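PDB 4JJA: conserved hypothetical exported protein from Bacteroides fragilis, which has no established function but may cleave peptidoglycan as an exo-beta-N-acetylmuramidase of the NamZ type. Local coordinates for residues K23-F28 and I104-I109; A15-L20 and L41-E46. One frame throughout, in Å; residues are numbered along the deposited sequence.

From the N terminus, helix 13-20 leads directly into strand 24-28, which is followed by helix 40-46, strand 50-56 and, much later, strand 104-107. Contact 2 closes the shorter loop, bringing 41-46 back to 15-20 with strand 24-28 between them in the chain. Contact 1 closes a longer one, from 23-28 to 104-109. Because their segments alternate, the two closures cross. Contact 1 joins neighbouring strands in the middle of the parallel sheet, and contact 2 joins two helices lying on one face of it. The two layers meet at I106, whose CD1 packs against L44 CD1 and L20 CD2, while I104 touches I19 and I27 touches L41.

Contact 1: residues K23-F28 and I104-I109; sequences KRIAIF and ILIVDI
I106 has CG1 anti to its carbonyl carbon (chi1 -56°), and an extended second torsion (175°) carries CD1 obliquely across to I25, where it lies 3.5 Å from I25 CG2. On the same face I104 holds CG2 between its backbone N and carbonyl carbon, so that this methyl is 3.8 Å from I25 CG1. Beta-branched isoleucine suits both the extended backbone and this buried face. On the opposite face, small A26 lets L105 CD1 come within 3.8 Å of its CB. F28 CD2 meets V107 CG1 at 4.1 Å, near the ring plane, and I109 CG2 approaches the ring obliquely. S122 and L126 of helix 119-132 also touch F28. Five backbone hydrogen bonds join the two segments, from I104 N to R24 O through D108 N to F28 O; the shortest, F28 N to I106 O at 2.7 Å, is nearly straight (172°). D108 is also salt-bridged to R142. Strands 24-28 and 104-107 are the first and fourth strands, neighbours in the middle of a parallel sheet of order 3-2-1-4-5-6, and this order is that of a Rossmann-like fold.

Contact 2: residues A15-L20 and L41-E46; sequences AYFPIL and LDILLE
Y16 O receives two amide N-H groups of its own helix, I19 N at 2.9 Å and L20 N at 3.3 Å, both weak bonds, at a kink where P18 has no N-H to give. This turn belongs to a helical layer of a Rossmann-like alpha/beta fold, in which helices 13-20 and 40-46 cover the same face of the parallel sheet. Their short axes pass 12.4 Å apart at -64°, too far for backbones to touch, so long apolar side chains bridge the gap. L44 has CG anti to its carbonyl carbon (chi1 -65°), beside the backbone N, and the chain leads on from there to CD2, which meets Y16, F17 and L20. L20 meets it at about a right angle, CD1 to CD2 at 3.7 Å, and F17 CE1 comes obliquely to L44 CD2 at 3.9 Å. Leucine suits both places, since its forked end can touch a neighbouring helix and the sheet below: L44 also rests on V51 and L20 on L138. L44 CD2 lies at the edge of the Y16 ring, near its plane, 4.4 Å from Y16 CE1, and Y16 OH bonds to A10 O. F17, partly exposed, packs edge-to-face with F49. At the edge of the F17 ring, near its plane, CZ meets I43 CG2 at 4.2 Å.

Contact 1: residues K23-F28 and I104-I109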
loop_
_atom_site.group_PDB
_atom_site.type_symbol
_atom_site.label_atom_id
_atom_site.label_comp_id
_atom_site.label_asym_id
_atom_site.label_seq_id
_atom_site.Cartn_x
_atom_site.Cartn_y
_atom_site.Cartn_z
ATOM N N LYS A 23 5.572 25.845 14.959
ATOM C CA LYS A 23 4.275 25.201 14.823
ATOM C C LYS A 23 4.176 24.024 15.783
ATOM O O LYS A 23 5.170 23.379 16.147
ATOM C CB LYS A 23 4.050 24.706 13.393
ATOM C CG LYS A 23 3.819 25.853 12.374
ATOM C CD LYS A 23 3.357 25.289 11.033
ATOM C CE LYS A 23 2.963 26.368 10.051
ATOM N NZ LYS A 23 4.107 27.234 9.683
ATOM N N ARG A 24 2.958 23.727 16.195
ATOM C CA ARG A 24 2.674 22.506 16.923
ATOM C C ARG A 24 2.449 21.410 15.887
ATOM O O ARG A 24 1.663 21.572 14.980
ATOM C CB ARG A 24 1.431 22.682 17.767
ATOM C CG ARG A 24 1.530 23.753 18.865
ATOM C CD ARG A 24 0.158 24.046 19.443
ATOM N NE ARG A 24 -0.757 24.623 18.414
ATOM C CZ ARG A 24 -2.097 24.557 18.438
ATOM N NH1 ARG A 24 -2.711 23.911 19.418
ATOM N NH2 ARG A 24 -2.833 25.094 17.469
ATOM N N ILE A 25 3.166 20.300 16.027
ATOM C CA ILE A 25 3.310 19.326 14.936
ATOM C C ILE A 25 2.743 17.967 15.357
ATOM O O ILE A 25 3.031 17.452 16.437
ATOM C CB ILE A 25 4.803 19.164 14.544
ATOM C CG1 ILE A 25 5.390 20.496 14.062
ATOM C CG2 ILE A 25 4.988 18.042 13.478
ATOM C CD1 ILE A 25 6.873 20.556 14.179
ATOM N N ALA A 26 1.916 17.390 14.510
ATOM C CA ALA A 26 1.552 15.974 14.602
ATOM C C ALA A 26 2.179 15.245 13.437
ATOM O O ALA A 26 2.393 15.830 12.405
ATOM C CB ALA A 26 0.044 15.794 14.536
ATOM N N ILE A 27 2.441 13.958 13.622
ATOM C CA ILE A 27 3.038 13.113 12.582
ATOM C C ILE A 27 2.165 11.876 12.358
ATOM O O ILE A 27 1.734 11.241 13.340
ATOM C CB ILE A 27 4.418 12.669 12.964
ATOM C CG1 ILE A 27 5.337 13.851 13.249
ATOM C CG2 ILE A 27 4.997 11.760 11.899
ATOM C CD1 ILE A 27 6.599 13.446 13.895
ATOM N N PHE A 28 1.934 11.519 11.083
ATOM C CA PHE A 28 1.341 10.258 10.672
ATOM C C PHE A 28 2.452 9.435 10.096
ATOM O O PHE A 28 3.022 9.776 9.050
ATOM C CB PHE A 28 0.227 10.454 9.662
ATOM C CG PHE A 28 -0.302 9.168 9.054
ATOM C CD1 PHE A 28 -0.925 8.239 9.828
ATOM C CD2 PHE A 28 -0.197 8.917 7.699
ATOM C CE1 PHE A 28 -1.437 7.053 9.258
ATOM C CE2 PHE A 28 -0.671 7.766 7.131
ATOM C CZ PHE A 28 -1.279 6.839 7.897
ATOM N N ILE A 104 -0.044 21.592 12.215
ATOM C CA ILE A 104 0.399 20.970 10.981
ATOM C C ILE A 104 0.566 19.486 11.229
ATOM O O ILE A 104 1.045 19.078 12.261
ATOM C CB ILE A 104 1.682 21.624 10.432
ATOM C CG1 ILE A 104 2.041 21.098 9.035
ATOM C CG2 ILE A 104 2.810 21.488 11.401
ATOM C CD1 ILE A 104 2.918 22.093 8.242
ATOM N N LEU A 105 0.078 18.673 10.291
ATOM C CA LEU A 105 0.264 17.234 10.308
ATOM C C LEU A 105 1.269 16.856 9.230
ATOM O O LEU A 105 1.100 17.235 8.053
ATOM C CB LEU A 105 -1.042 16.555 9.995
ATOM C CG LEU A 105 -0.977 15.039 9.849
ATOM C CD1 LEU A 105 -0.606 14.356 11.132
ATOM C CD2 LEU A 105 -2.364 14.535 9.354
ATOM N N ILE A 106 2.300 16.100 9.624
ATOM C CA ILE A 106 3.303 15.570 8.667
ATOM C C ILE A 106 2.956 14.129 8.348
ATOM O O ILE A 106 2.824 13.337 9.247
ATOM C CB ILE A 106 4.712 15.619 9.247
ATOM C CG1 ILE A 106 5.073 17.023 9.674
ATOM C CG2 ILE A 106 5.708 15.170 8.202
ATOM C CD1 ILE A 106 6.401 17.141 10.360
ATOM N N VAL A 107 2.869 13.804 7.061
ATOM C CA VAL A 107 2.812 12.431 6.592
ATOM C C VAL A 107 4.226 11.994 6.164
ATOM O O VAL A 107 4.864 12.627 5.334
ATOM C CB VAL A 107 1.859 12.307 5.403
ATOM C CG1 VAL A 107 1.941 10.887 4.765
ATOM C CG2 VAL A 107 0.424 12.720 5.778
ATOM N N ASP A 108 4.704 10.911 6.763
ATOM C CA ASP A 108 6.003 10.334 6.380
ATOM C C ASP A 108 5.944 8.839 6.595
ATOM O O ASP A 108 6.183 8.367 7.692
ATOM C CB ASP A 108 7.201 10.951 7.134
ATOM C CG ASP A 108 8.559 10.467 6.576
ATOM O OD1 ASP A 108 8.698 10.257 5.316
ATOM O OD2 ASP A 108 9.515 10.265 7.396
ATOM N N ILE A 109 5.647 8.102 5.532
ATOM C CA ILE A 109 5.378 6.692 5.704
ATOM C C ILE A 109 5.645 6.002 4.401
ATOM O O ILE A 109 5.370 6.578 3.343
ATOM C CB ILE A 109 3.925 6.448 6.220
ATOM C CG1 ILE A 109 3.748 5.030 6.800
ATOM C CG2 ILE A 109 2.844 6.800 5.168
ATOM C CD1 ILE A 109 2.446 4.890 7.574
#

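Contact 2: residues A15-L20 and L41-E46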
loop_
_atom_site.group_PDB
_atom_site.type_symbol
_atom_site.label_atom_id
_atom_site.label_comp_id
_atom_site.label_asym_id
_atom_site.label_seq_id
_atom_site.Cartn_x
_atom_site.Cartn_y
_atom_site.Cartn_z
ATOM N N ALA A 15 14.527 22.087 3.204
ATOM C CA ALA A 15 13.278 22.357 2.523
ATOM C C ALA A 15 12.065 22.498 3.422
ATOM O O ALA A 15 11.163 23.236 3.098
ATOM C CB ALA A 15 12.987 21.295 1.413
ATOM N N TYR A 16 12.037 21.818 4.548
ATOM C CA TYR A 16 10.839 21.840 5.378
ATOM C C TYR A 16 11.023 22.265 6.814
ATOM O O TYR A 16 10.037 22.623 7.431
ATOM C CB TYR A 16 10.092 20.518 5.305
ATOM C CG TYR A 16 10.768 19.334 5.912
ATOM C CD1 TYR A 16 10.574 19.030 7.252
ATOM C CD2 TYR A 16 11.646 18.516 5.184
ATOM C CE1 TYR A 16 11.180 17.982 7.856
ATOM C CE2 TYR A 16 12.285 17.454 5.806
ATOM C CZ TYR A 16 12.047 17.163 7.134
ATOM O OH TYR A 16 12.656 16.093 7.768
ATOM N N PHE A 17 12.230 22.313 7.352
ATOM C CA PHE A 17 12.403 22.832 8.718
ATOM C C PHE A 17 11.783 24.225 8.875
ATOM O O PHE A 17 11.081 24.474 9.840
ATOM C CB PHE A 17 13.856 22.771 9.164
ATOM C CG PHE A 17 14.295 21.451 9.760
ATOM C CD1 PHE A 17 13.596 20.274 9.556
ATOM C CD2 PHE A 17 15.487 21.373 10.418
ATOM C CE1 PHE A 17 14.030 19.105 10.085
ATOM C CE2 PHE A 17 15.914 20.193 10.972
ATOM C CZ PHE A 17 15.199 19.069 10.815
ATOM N N PRO A 18 11.918 25.115 7.898
ATOM C CA PRO A 18 11.261 26.438 8.073
ATOM C C PRO A 18 9.750 26.383 8.095
ATOM O O PRO A 18 9.115 27.266 8.707
ATOM C CB PRO A 18 11.778 27.237 6.891
ATOM C CG PRO A 18 13.175 26.639 6.683
ATOM C CD PRO A 18 12.921 25.140 6.839
ATOM N N ILE A 19 9.150 25.424 7.420
ATOM C CA ILE A 19 7.696 25.260 7.448
ATOM C C ILE A 19 7.243 24.919 8.865
ATOM O O ILE A 19 6.173 25.350 9.290
ATOM C CB ILE A 19 7.214 24.128 6.446
ATOM C CG1 ILE A 19 7.601 24.470 5.027
ATOM C CG2 ILE A 19 5.736 23.962 6.481
ATOM C CD1 ILE A 19 7.354 23.376 4.018
ATOM N N LEU A 20 8.038 24.134 9.584
ATOM C CA LEU A 20 7.649 23.614 10.863
ATOM C C LEU A 20 7.979 24.557 12.015
ATOM O O LEU A 20 7.450 24.409 13.102
ATOM C CB LEU A 20 8.388 22.300 11.107
ATOM C CG LEU A 20 8.074 21.198 10.079
ATOM C CD1 LEU A 20 8.919 19.954 10.466
ATOM C CD2 LEU A 20 6.592 20.888 9.990
ATOM N N LEU A 41 10.222 11.601 14.126
ATOM C CA LEU A 41 9.833 12.132 15.432
ATOM C C LEU A 41 11.082 12.543 16.248
ATOM O O LEU A 41 11.115 13.600 16.843
ATOM C CB LEU A 41 9.011 11.074 16.182
ATOM C CG LEU A 41 8.741 11.412 17.650
ATOM C CD1 LEU A 41 7.881 12.626 17.776
ATOM C CD2 LEU A 41 8.125 10.208 18.347
ATOM N N ASP A 42 12.080 11.681 16.263
ATOM C CA ASP A 42 13.319 11.930 17.040
ATOM C C ASP A 42 14.119 13.065 16.438
ATOM O O ASP A 42 14.634 13.943 17.156
ATOM C CB ASP A 42 14.171 10.679 17.077
ATOM C CG ASP A 42 13.442 9.506 17.739
ATOM O OD1 ASP A 42 12.872 9.634 18.856
ATOM O OD2 ASP A 42 13.324 8.448 17.087
ATOM N N ILE A 43 14.215 13.109 15.124
ATOM C CA ILE A 43 14.962 14.150 14.443
ATOM C C ILE A 43 14.321 15.513 14.736
ATOM O O ILE A 43 15.020 16.509 15.038
ATOM C CB ILE A 43 14.991 13.899 12.959
ATOM C CG1 ILE A 43 15.853 12.656 12.685
ATOM C CG2 ILE A 43 15.527 15.084 12.174
ATOM C CD1 ILE A 43 15.593 12.015 11.345
ATOM N N LEU A 44 12.999 15.575 14.681
ATOM C CA LEU A 44 12.324 16.823 14.917
ATOM C C LEU A 44 12.484 17.279 16.364
ATOM O O LEU A 44 12.788 18.433 16.614
ATOM C CB LEU A 44 10.850 16.736 14.556
ATOM C CG LEU A 44 10.563 16.517 13.077
ATOM C CD1 LEU A 44 9.041 16.446 12.853
ATOM C CD2 LEU A 44 11.162 17.616 12.219
ATOM N N LEU A 45 12.330 16.365 17.309
ATOM C CA LEU A 45 12.528 16.754 18.723
ATOM C C LEU A 45 13.954 17.185 19.014
ATOM O O LEU A 45 14.186 18.167 19.753
ATOM C CB LEU A 45 12.096 15.614 19.644
ATOM C CG LEU A 45 10.590 15.292 19.718
ATOM C CD1 LEU A 45 10.350 13.966 20.452
ATOM C CD2 LEU A 45 9.806 16.458 20.288
ATOM N N GLU A 46 14.920 16.526 18.414
ATOM C CA GLU A 46 16.347 16.885 18.595
ATOM C C GLU A 46 16.690 18.259 18.014
ATOM O O GLU A 46 17.648 18.890 18.438
ATOM C CB GLU A 46 17.300 15.793 18.039
ATOM C CG GLU A 46 17.743 15.868 16.560
ATOM C CD GLU A 46 18.777 14.764 16.137
ATOM O OE1 GLU A 46 19.459 14.182 17.012
ATOM O OE2 GLU A 46 18.916 14.500 14.922
#